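Local atomic coordinates of inactive glucansucrase (Lactobacillus reuteri, PDB entry 5JBD), a protein that is an inactive glucansucrase of glycosyl hydrolase family 70, a family built around a TIM-type barrel. Residues A[270-278]-A[727-738]; A[756-766]-A[781-792]. All coordinates share one frame; numbering follows the deposited sequence. Where two conformers were deposited one is given.

Interaction 1: residues A[270-278]-A[727-738]; sequences GYNPDGNFD and GEELANTIAALH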
loop_
_atom_site.group_PDB
_atom_site.type_symbol
_atom_site.label_atom_id
_atom_site.label_comp_id
_atom_site.label_asym_id
_atom_site.label_seq_id
_atom_site.Cartn_x
_atom_site.Cartn_y
_atom_site.Cartn_z
ATOM N N GLY A 270 16.650 -1.115 22.453
ATOM C CA GLY A 270 16.750 -1.665 23.799
ATOM C C GLY A 270 15.533 -2.496 24.187
ATOM O O GLY A 270 15.240 -2.662 25.368
ATOM N N TYR A 271 14.847 -3.051 23.188
ATOM C CA TYR A 271 13.745 -3.972 23.415
ATOM C C TYR A 271 14.332 -5.401 23.363
ATOM O O TYR A 271 15.541 -5.581 23.563
ATOM C CB TYR A 271 12.657 -3.745 22.365
ATOM C CG TYR A 271 11.987 -2.381 22.362
ATOM C CD1 TYR A 271 12.036 -1.525 23.467
ATOM C CD2 TYR A 271 11.255 -1.970 21.262
ATOM C CE1 TYR A 271 11.411 -0.293 23.444
ATOM C CE2 TYR A 271 10.617 -0.745 21.238
ATOM C CZ TYR A 271 10.690 0.090 22.333
ATOM O OH TYR A 271 10.061 1.311 22.308
ATOM N N ASN A 272 13.501 -6.418 23.132
ATOM C CA ASN A 272 14.000 -7.780 23.090
ATOM C C ASN A 272 15.189 -7.836 22.131
ATOM O O ASN A 272 15.029 -7.493 20.960
ATOM C CB ASN A 272 12.927 -8.761 22.617
ATOM C CG ASN A 272 13.342 -10.203 22.820
ATOM O OD1 ASN A 272 14.368 -10.647 22.316
ATOM N ND2 ASN A 272 12.540 -10.941 23.558
ATOM N N PRO A 273 16.375 -8.258 22.620
ATOM C CA PRO A 273 17.554 -8.221 21.756
ATOM C C PRO A 273 17.518 -9.195 20.561
ATOM O O PRO A 273 18.355 -9.066 19.684
ATOM C CB PRO A 273 18.713 -8.553 22.712
ATOM C CG PRO A 273 18.080 -9.320 23.819
ATOM C CD PRO A 273 16.688 -8.781 23.965
ATOM N N ASP A 274 16.599 -10.160 20.549
ATOM C CA ASP A 274 16.401 -11.039 19.398
ATOM C C ASP A 274 15.218 -10.587 18.508
ATOM O O ASP A 274 14.843 -11.297 17.581
ATOM C CB ASP A 274 16.204 -12.484 19.877
ATOM C CG ASP A 274 16.257 -13.498 18.736
ATOM O OD1 ASP A 274 17.195 -13.438 17.922
ATOM O OD2 ASP A 274 15.348 -14.345 18.623
ATOM N N GLY A 275 14.671 -9.400 18.765
ATOM C CA GLY A 275 13.502 -8.894 18.061
ATOM C C GLY A 275 13.873 -8.067 16.846
ATOM O O GLY A 275 13.510 -6.900 16.753
ATOM N N ASN A 276 14.560 -8.706 15.905
ATOM C CA ASN A 276 15.107 -8.060 14.730
ATOM C C ASN A 276 14.551 -8.733 13.474
ATOM O O ASN A 276 14.506 -9.962 13.408
ATOM C CB ASN A 276 16.640 -8.223 14.774
ATOM C CG ASN A 276 17.254 -7.844 16.141
ATOM O OD1 ASN A 276 17.172 -6.703 16.594
ATOM N ND2 ASN A 276 17.880 -8.817 16.795
ATOM N N PHE A 277 14.122 -7.943 12.486
ATOM C CA PHE A 277 13.667 -8.499 11.223
ATOM C C PHE A 277 14.850 -9.144 10.464
ATOM O O PHE A 277 15.997 -8.687 10.583
ATOM C CB PHE A 277 12.974 -7.435 10.372
ATOM C CG PHE A 277 11.640 -6.997 10.918
ATOM C CD1 PHE A 277 10.537 -7.846 10.860
ATOM C CD2 PHE A 277 11.474 -5.741 11.487
ATOM C CE1 PHE A 277 9.300 -7.446 11.369
ATOM C CE2 PHE A 277 10.243 -5.337 11.992
ATOM C CZ PHE A 277 9.152 -6.189 11.932
ATOM N N ASP A 278 14.547 -10.208 9.720
ATOM C CA ASP A 278 15.511 -10.995 8.957
ATOM C C ASP A 278 15.585 -10.586 7.488
ATOM O O ASP A 278 16.592 -10.845 6.813
ATOM C CB ASP A 278 15.140 -12.470 9.040
ATOM C CG ASP A 278 15.136 -12.977 10.465
ATOM O OD1 ASP A 278 16.236 -13.089 11.057
ATOM O OD2 ASP A 278 14.029 -13.218 11.011
ATOM N N GLY A 727 5.901 -1.247 19.969
ATOM C CA GLY A 727 7.213 -1.668 19.511
ATOM C C GLY A 727 7.818 -2.736 20.406
ATOM O O GLY A 727 8.474 -3.666 19.911
ATOM N N GLU A 728 7.604 -2.604 21.719
ATOM C CA GLU A 728 8.094 -3.596 22.684
ATOM C C GLU A 728 7.437 -4.949 22.430
ATOM O O GLU A 728 8.089 -5.990 22.459
ATOM C CB GLU A 728 7.800 -3.186 24.140
ATOM C CG GLU A 728 8.782 -3.739 25.123
ATOM C CD GLU A 728 8.508 -3.290 26.550
ATOM O OE1 GLU A 728 8.454 -2.067 26.823
ATOM O OE2 GLU A 728 8.348 -4.172 27.399
ATOM N N GLU A 729 6.130 -4.921 22.208
ATOM C CA GLU A 729 5.383 -6.141 21.875
ATOM C C GLU A 729 5.894 -6.767 20.560
ATOM O O GLU A 729 6.159 -7.966 20.509
ATOM C CB GLU A 729 3.888 -5.839 21.808
ATOM C CG GLU A 729 3.229 -5.695 23.177
ATOM C CD GLU A 729 1.823 -5.132 23.125
ATOM O OE1 GLU A 729 1.413 -4.590 22.064
ATOM O OE2 GLU A 729 1.116 -5.215 24.164
ATOM N N LEU A 730 6.070 -5.935 19.531
ATOM C CA LEU A 730 6.630 -6.379 18.250
ATOM C C LEU A 730 7.961 -7.126 18.431
ATOM O O LEU A 730 8.141 -8.235 17.911
ATOM C CB LEU A 730 6.824 -5.198 17.291
ATOM C CG LEU A 730 7.533 -5.484 15.952
ATOM C CD1 LEU A 730 6.838 -6.591 15.176
ATOM C CD2 LEU A 730 7.596 -4.231 15.102
ATOM N N ALA A 731 8.884 -6.532 19.183
ATOM C CA ALA A 731 10.186 -7.169 19.406
ATOM C C ALA A 731 10.080 -8.519 20.121
ATOM O O ALA A 731 10.788 -9.469 19.763
ATOM C CB ALA A 731 11.118 -6.241 20.171
ATOM N N ASN A 732 9.209 -8.605 21.132
ATOM C CA ASN A 732 8.953 -9.881 21.810
ATOM C C ASN A 732 8.290 -10.894 20.880
ATOM O O ASN A 732 8.606 -12.075 20.939
ATOM C CB ASN A 732 8.087 -9.686 23.061
ATOM C CG ASN A 732 8.877 -9.149 24.241
ATOM O OD1 ASN A 732 10.076 -9.441 24.421
ATOM N ND2 ASN A 732 8.214 -8.363 25.054
ATOM N N THR A 733 7.399 -10.417 20.005
ATOM C CA THR A 733 6.742 -11.281 19.019
ATOM C C THR A 733 7.743 -11.853 18.013
ATOM O O THR A 733 7.717 -13.051 17.723
ATOM C CB THR A 733 5.603 -10.528 18.299
ATOM O OG1 THR A 733 4.671 -10.057 19.281
ATOM C CG2 THR A 733 4.880 -11.428 17.303
ATOM N N ILE A 734 8.646 -11.005 17.513
ATOM C CA ILE A 734 9.690 -11.471 16.589
ATOM C C ILE A 734 10.549 -12.551 17.260
ATOM O O ILE A 734 10.854 -13.583 16.645
ATOM C CB ILE A 734 10.552 -10.308 16.063
ATOM C CG1 ILE A 734 9.703 -9.406 15.167
ATOM C CG2 ILE A 734 11.755 -10.835 15.275
ATOM C CD1 ILE A 734 10.315 -8.064 14.872
ATOM N N ALA A 735 10.917 -12.316 18.518
ATOM C CA ALA A 735 11.728 -13.280 19.290
ATOM C C ALA A 735 11.003 -14.610 19.480
ATOM O O ALA A 735 11.616 -15.676 19.361
ATOM C CB ALA A 735 12.117 -12.702 20.634
ATOM N N ALA A 736 9.701 -14.537 19.768
ATOM C CA ALA A 736 8.874 -15.742 19.903
ATOM C C ALA A 736 8.806 -16.547 18.597
ATOM O O ALA A 736 8.925 -17.769 18.619
ATOM C CB ALA A 736 7.473 -15.382 20.385
ATOM N N LEU A 737 8.652 -15.864 17.469
ATOM C CA LEU A 737 8.674 -16.534 16.166
ATOM C C LEU A 737 10.052 -17.145 15.885
ATOM O O LEU A 737 10.144 -18.271 15.403
ATOM C CB LEU A 737 8.275 -15.566 15.051
ATOM C CG LEU A 737 6.816 -15.084 15.123
ATOM C CD1 LEU A 737 6.590 -13.900 14.210
ATOM C CD2 LEU A 737 5.843 -16.207 14.779
ATOM N N HIS A 738 11.118 -16.399 16.200
ATOM C CA HIS A 738 12.477 -16.926 16.085
ATOM C C HIS A 738 12.670 -18.178 16.938
ATOM O O HIS A 738 13.244 -19.152 16.469
ATOM C CB HIS A 738 13.524 -15.882 16.497
ATOM C CG HIS A 738 13.787 -14.839 15.459
ATOM N ND1 HIS A 738 14.345 -13.622 15.774
ATOM C CD2 HIS A 738 13.598 -14.834 14.116
ATOM C CE1 HIS A 738 14.468 -12.903 14.676
ATOM N NE2 HIS A 738 14.014 -13.611 13.657
HETATM O O HOH W 1 6.962 0.040 22.890
HETATM O O HOH W 2 10.628 -6.256 23.748
#
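His-738, on a helix of the TIM-type barrel domain, is bonded at both ring nitrogens to the loop that leads into barrel strand 279-282. NE2 gives a nearly straight bond (165°) to Asp-278 OD2, 2.7 Å away, met on the syn lone pair and in the plane of the imidazole. On the other nitrogen, ND1 splits its N-H between Asp-274 O at 3.0 Å and Asp-274 OD2 at 3.1 Å; both bonds are bent, and OD2 is met from above its carboxylate plane. About two turns back toward the N-terminus of the helix, the loop comes very close, with Gly-275 CA 3.3 Å from Ala-731 O. Nearby, Ile-734 lays CD1 over one face of the Phe-277 ring as a CH-pi contact, 3.8 Å from the centroid. At the start of the helix, the Tyr-271 ring has Glu-728 CA over one face. A second shell sets these groups: Asp-278 OD2 also accepts from Val-744 N of the neighbouring barrel strand, and Asn-272 OD1 closes an Asx turn onto Asp-274 N. The amide of Asn-272, with CG anti to the backbone N (chi1 -169°), is thereby aimed at the helix, where ND2 donates to Asn-732 OD1 at 3.0 Å with the amide planes 84° apart.

Interaction 2: residues A[756-766]-A[781-792]; sequences FSGQEAVTVTR and YANQIYFAYTTG
A twisted antiparallel strand pair, interrupted by beta bulges, forms one margin of a six-stranded sheet, with 784-791 as an edge strand. At the classic bulge, Gly-758 O takes two N-H groups, Thr-790 N at 2.9 Å and Thr-791 N at 3.0 Å. Beside it, Thr-790 OG1 donates to the anti lone pair of Glu-760 OE1 at 2.6 Å; that oxygen also accepts from Ala-838 N, and Thr-791 OG1 donates to Thr-790 OG1, so a short polar chain runs through the two threonines to the carboxylate. On the Gln-759 side of the sheet, CG of that residue sits over the centre of the Tyr-789 ring, 3.4 Å from the centroid, and the amide lies nearly parallel to the ring, 8° apart. Its NE2 reaches Phe-787 O at 2.9 Å, nearly straight, which fixes the rotation of the amide. Val-764 turns CG2 onto Tyr-786 CB, 3.7 Å away. At the far end, Arg-766 CB covers the centre of the Tyr-781 ring, while chi2 of 71° bends the arginine so that CD comes 3.5 Å from Tyr-781 OH. The guanidinium goes on to Leu-173 O and to a salt bridge with Asp-192, and Tyr-781 OH bonds Glu-172 O. There Asn-783 and Gln-784 both face Val-764, and the positive phi of Asn-783 (56°) makes this a G1 beta bulge.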
loop_
_atom_site.group_PDB
_atom_site.type_symbol
_atom_site.label_atom_id
_atom_site.label_comp_id
_atom_site.label_asym_id
_atom_site.label_seq_id
_atom_site.Cartn_x
_atom_site.Cartn_y
_atom_site.Cartn_z
ATOM N N PHE A 756 1.338 14.138 6.536
ATOM C CA PHE A 756 2.210 15.204 7.045
ATOM C C PHE A 756 1.350 16.345 7.584
ATOM O O PHE A 756 0.327 16.684 6.987
ATOM C CB PHE A 756 3.143 15.756 5.956
ATOM C CG PHE A 756 4.208 14.792 5.492
ATOM C CD1 PHE A 756 5.131 14.256 6.388
ATOM C CD2 PHE A 756 4.324 14.458 4.143
ATOM C CE1 PHE A 756 6.126 13.385 5.954
ATOM C CE2 PHE A 756 5.317 13.587 3.703
ATOM C CZ PHE A 756 6.222 13.051 4.609
ATOM N N SER A 757 1.753 16.919 8.719
ATOM C CA SER A 757 1.015 18.037 9.339
ATOM C C SER A 757 1.499 19.425 8.895
ATOM O O SER A 757 0.810 20.418 9.127
ATOM C CB SER A 757 1.088 17.925 10.865
ATOM O OG SER A 757 2.432 18.109 11.276
ATOM N N GLY A 758 2.667 19.498 8.261
ATOM C CA GLY A 758 3.258 20.769 7.836
ATOM C C GLY A 758 3.034 21.093 6.365
ATOM O O GLY A 758 3.394 20.299 5.491
ATOM N N GLN A 759 2.448 22.261 6.100
ATOM C CA GLN A 759 2.266 22.759 4.740
ATOM C C GLN A 759 3.501 23.496 4.240
ATOM O O GLN A 759 4.261 24.096 5.025
ATOM C CB GLN A 759 1.068 23.696 4.627
ATOM C CG GLN A 759 -0.262 22.978 4.588
ATOM C CD GLN A 759 -1.443 23.932 4.576
ATOM O OE1 GLN A 759 -1.775 24.533 5.599
ATOM N NE2 GLN A 759 -2.072 24.088 3.416
ATOM N N GLU A 760 3.676 23.444 2.922
ATOM C CA GLU A 760 4.802 24.054 2.243
ATOM C C GLU A 760 4.311 24.616 0.915
ATOM O O GLU A 760 3.483 23.997 0.251
ATOM C CB GLU A 760 5.890 23.000 2.016
ATOM C CG GLU A 760 7.236 23.547 1.546
ATOM C CD GLU A 760 8.288 22.470 1.321
ATOM O OE1 GLU A 760 8.012 21.258 1.533
ATOM O OE2 GLU A 760 9.408 22.846 0.912
ATOM N N ALA A 761 4.808 25.791 0.531
ATOM C CA ALA A 761 4.512 26.330 -0.791
ATOM C C ALA A 761 5.393 25.599 -1.795
ATOM O O ALA A 761 6.623 25.703 -1.752
ATOM C CB ALA A 761 4.737 27.834 -0.858
ATOM N N VAL A 762 4.755 24.844 -2.674
ATOM C CA VAL A 762 5.452 24.142 -3.763
ATOM C C VAL A 762 4.885 24.607 -5.095
ATOM O O VAL A 762 3.731 25.028 -5.156
ATOM C CB VAL A 762 5.314 22.607 -3.645
ATOM C CG1 VAL A 762 6.194 22.090 -2.524
ATOM C CG2 VAL A 762 3.871 22.175 -3.420
ATOM N N THR A 763 5.695 24.550 -6.147
ATOM C CA THR A 763 5.235 24.862 -7.487
ATOM C C THR A 763 4.866 23.540 -8.171
ATOM O O THR A 763 5.692 22.610 -8.218
ATOM C CB THR A 763 6.301 25.631 -8.264
ATOM O OG1 THR A 763 6.646 26.823 -7.540
ATOM C CG2 THR A 763 5.785 26.021 -9.642
ATOM N N VAL A 764 3.633 23.452 -8.685
ATOM C CA VAL A 764 3.096 22.176 -9.197
ATOM C C VAL A 764 2.437 22.217 -10.575
ATOM O O VAL A 764 2.057 23.271 -11.078
ATOM C CB VAL A 764 2.079 21.550 -8.215
ATOM C CG1 VAL A 764 2.648 21.504 -6.799
ATOM C CG2 VAL A 764 0.735 22.273 -8.239
ATOM N N THR A 765 2.297 21.026 -11.163
ATOM C CA THR A 765 1.654 20.839 -12.467
ATOM C C THR A 765 0.777 19.592 -12.385
ATOM O O THR A 765 1.171 18.579 -11.790
ATOM C CB THR A 765 2.706 20.687 -13.581
ATOM O OG1 THR A 765 3.422 21.917 -13.714
ATOM C CG2 THR A 765 2.072 20.333 -14.924
ATOM N N ARG A 766 -0.411 19.679 -12.980
ATOM C CA ARG A 766 -1.395 18.594 -12.947
ATOM C C ARG A 766 -0.954 17.490 -13.918
ATOM O O ARG A 766 -0.856 17.734 -15.108
ATOM C CB ARG A 766 -2.774 19.128 -13.375
ATOM C CG ARG A 766 -3.913 18.119 -13.352
ATOM C CD ARG A 766 -4.305 17.746 -11.941
ATOM N NE ARG A 766 -5.411 16.787 -11.948
ATOM C CZ ARG A 766 -5.294 15.476 -12.193
ATOM N NH1 ARG A 766 -4.106 14.938 -12.470
ATOM N NH2 ARG A 766 -6.385 14.696 -12.172
ATOM N N TYR A 781 -3.604 22.796 -15.226
ATOM C CA TYR A 781 -2.751 23.833 -14.628
ATOM C C TYR A 781 -1.294 23.393 -14.564
ATOM O O TYR A 781 -1.014 22.208 -14.431
ATOM C CB TYR A 781 -3.251 24.249 -13.241
ATOM C CG TYR A 781 -3.549 23.143 -12.262
ATOM C CD1 TYR A 781 -2.560 22.651 -11.413
ATOM C CD2 TYR A 781 -4.837 22.629 -12.134
ATOM C CE1 TYR A 781 -2.841 21.651 -10.488
ATOM C CE2 TYR A 781 -5.132 21.628 -11.207
ATOM C CZ TYR A 781 -4.134 21.143 -10.382
ATOM O OH TYR A 781 -4.420 20.150 -9.468
ATOM N N ALA A 782 -0.387 24.367 -14.688
ATOM C CA ALA A 782 1.058 24.129 -14.646
ATOM C C ALA A 782 1.760 25.257 -13.910
ATOM O O ALA A 782 1.348 26.421 -14.009
ATOM C CB ALA A 782 1.620 24.012 -16.060
ATOM N N ASN A 783 2.820 24.909 -13.184
ATOM C CA ASN A 783 3.684 25.897 -12.532
ATOM C C ASN A 783 2.907 26.826 -11.587
ATOM O O ASN A 783 3.121 28.041 -11.578
ATOM C CB ASN A 783 4.476 26.698 -13.590
ATOM C CG ASN A 783 5.307 25.799 -14.501
ATOM O OD1 ASN A 783 5.061 25.714 -15.712
ATOM N ND2 ASN A 783 6.281 25.119 -13.924
ATOM N N GLN A 784 1.999 26.236 -10.807
ATOM C CA GLN A 784 1.160 26.970 -9.863
ATOM C C GLN A 784 1.620 26.705 -8.450
ATOM O O GLN A 784 1.885 25.557 -8.089
ATOM C CB GLN A 784 -0.305 26.535 -9.971
ATOM C CG GLN A 784 -0.998 26.897 -11.273
ATOM C CD GLN A 784 -0.972 28.378 -11.568
ATOM O OE1 GLN A 784 -1.313 29.203 -10.723
ATOM N NE2 GLN A 784 -0.566 28.725 -12.784
ATOM N N ILE A 785 1.676 27.756 -7.638
ATOM C CA ILE A 785 1.989 27.593 -6.224
ATOM C C ILE A 785 0.788 26.956 -5.518
ATOM O O ILE A 785 -0.333 27.431 -5.648
ATOM C CB ILE A 785 2.446 28.924 -5.573
ATOM C CG1 ILE A 785 3.760 29.367 -6.234
ATOM C CG2 ILE A 785 2.615 28.735 -4.069
ATOM C CD1 ILE A 785 4.447 30.561 -5.636
ATOM N N TYR A 786 1.073 25.906 -4.746
ATOM C CA TYR A 786 0.087 25.037 -4.108
ATOM C C TYR A 786 0.586 24.738 -2.698
ATOM O O TYR A 786 1.782 24.465 -2.504
ATOM C CB TYR A 786 0.026 23.733 -4.931
ATOM C CG TYR A 786 -0.966 22.647 -4.511
ATOM C CD1 TYR A 786 -2.341 22.879 -4.514
ATOM C CD2 TYR A 786 -0.528 21.354 -4.179
ATOM C CE1 TYR A 786 -3.246 21.870 -4.168
ATOM C CE2 TYR A 786 -1.425 20.337 -3.835
ATOM C CZ TYR A 786 -2.783 20.590 -3.835
ATOM O OH TYR A 786 -3.686 19.592 -3.488
ATOM N N PHE A 787 -0.310 24.788 -1.713
ATOM C CA PHE A 787 0.083 24.637 -0.313
ATOM C C PHE A 787 -0.075 23.196 0.179
ATOM O O PHE A 787 -0.855 22.898 1.085
ATOM C CB PHE A 787 -0.695 25.625 0.570
ATOM C CG PHE A 787 -0.503 27.073 0.193
ATOM C CD1 PHE A 787 0.771 27.599 -0.033
ATOM C CD2 PHE A 787 -1.590 27.932 0.115
ATOM C CE1 PHE A 787 0.947 28.938 -0.360
ATOM C CE2 PHE A 787 -1.420 29.275 -0.198
ATOM C CZ PHE A 787 -0.148 29.778 -0.438
ATOM N N ALA A 788 0.706 22.297 -0.417
ATOM C CA ALA A 788 0.619 20.869 -0.108
ATOM C C ALA A 788 1.132 20.609 1.283
ATOM O O ALA A 788 2.055 21.294 1.746
ATOM C CB ALA A 788 1.437 20.060 -1.109
ATOM N N TYR A 789 0.532 19.628 1.949
ATOM C CA TYR A 789 1.107 19.048 3.162
ATOM C C TYR A 789 2.275 18.162 2.735
ATOM O O TYR A 789 2.071 17.179 2.029
ATOM C CB TYR A 789 0.052 18.254 3.935
ATOM C CG TYR A 789 -0.972 19.155 4.585
ATOM C CD1 TYR A 789 -2.082 19.611 3.880
ATOM C CD2 TYR A 789 -0.798 19.605 5.887
ATOM C CE1 TYR A 789 -3.009 20.462 4.472
ATOM C CE2 TYR A 789 -1.725 20.450 6.497
ATOM C CZ TYR A 789 -2.824 20.879 5.781
ATOM O OH TYR A 789 -3.733 21.719 6.366
ATOM N N THR A 790 3.490 18.558 3.112
ATOM C CA THR A 790 4.725 17.876 2.707
ATOM C C THR A 790 5.742 17.608 3.824
ATOM O O THR A 790 6.704 16.859 3.611
ATOM C CB THR A 790 5.506 18.743 1.713
ATOM O OG1 THR A 790 5.924 19.929 2.385
ATOM C CG2 THR A 790 4.673 19.115 0.503
ATOM N N THR A 791 5.568 18.239 4.985
ATOM C CA THR A 791 6.646 18.381 5.930
ATOM C C THR A 791 6.308 17.697 7.258
ATOM O O THR A 791 5.221 17.884 7.817
ATOM C CB THR A 791 7.004 19.872 6.089
ATOM O OG1 THR A 791 7.405 20.385 4.812
ATOM C CG2 THR A 791 8.133 20.075 7.095
ATOM N N GLY A 792 7.256 16.896 7.744
ATOM C CA GLY A 792 7.067 16.118 8.960
ATOM C C GLY A 792 7.938 14.882 8.976
ATOM O O GLY A 792 9.008 14.861 8.367
HETATM O O HOH W 3 5.611 18.940 10.484
#

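The two contacts belong to the same glycosyl hydrolase family 70 chain but do not touch: their centres are 39 Å apart and their nearest atoms about 19 Å. Interaction 1 is partly buried and joins a loop to a helix of the barrel domain, with 448 residues between its segments, whereas interaction 2 is a largely buried pairing of neighbouring strands with 14 residues between its segments. Side-chain donors, chiefly His-738, carry the direct polar bonds of the first, helped by one well-held bridging water and a second with a weak link; in the second, backbone bonds supply most of the polar links and side chains pack on both faces of the strand pair. Different elements are held, barrel loop and helix against the margin of a separate antiparallel sheet.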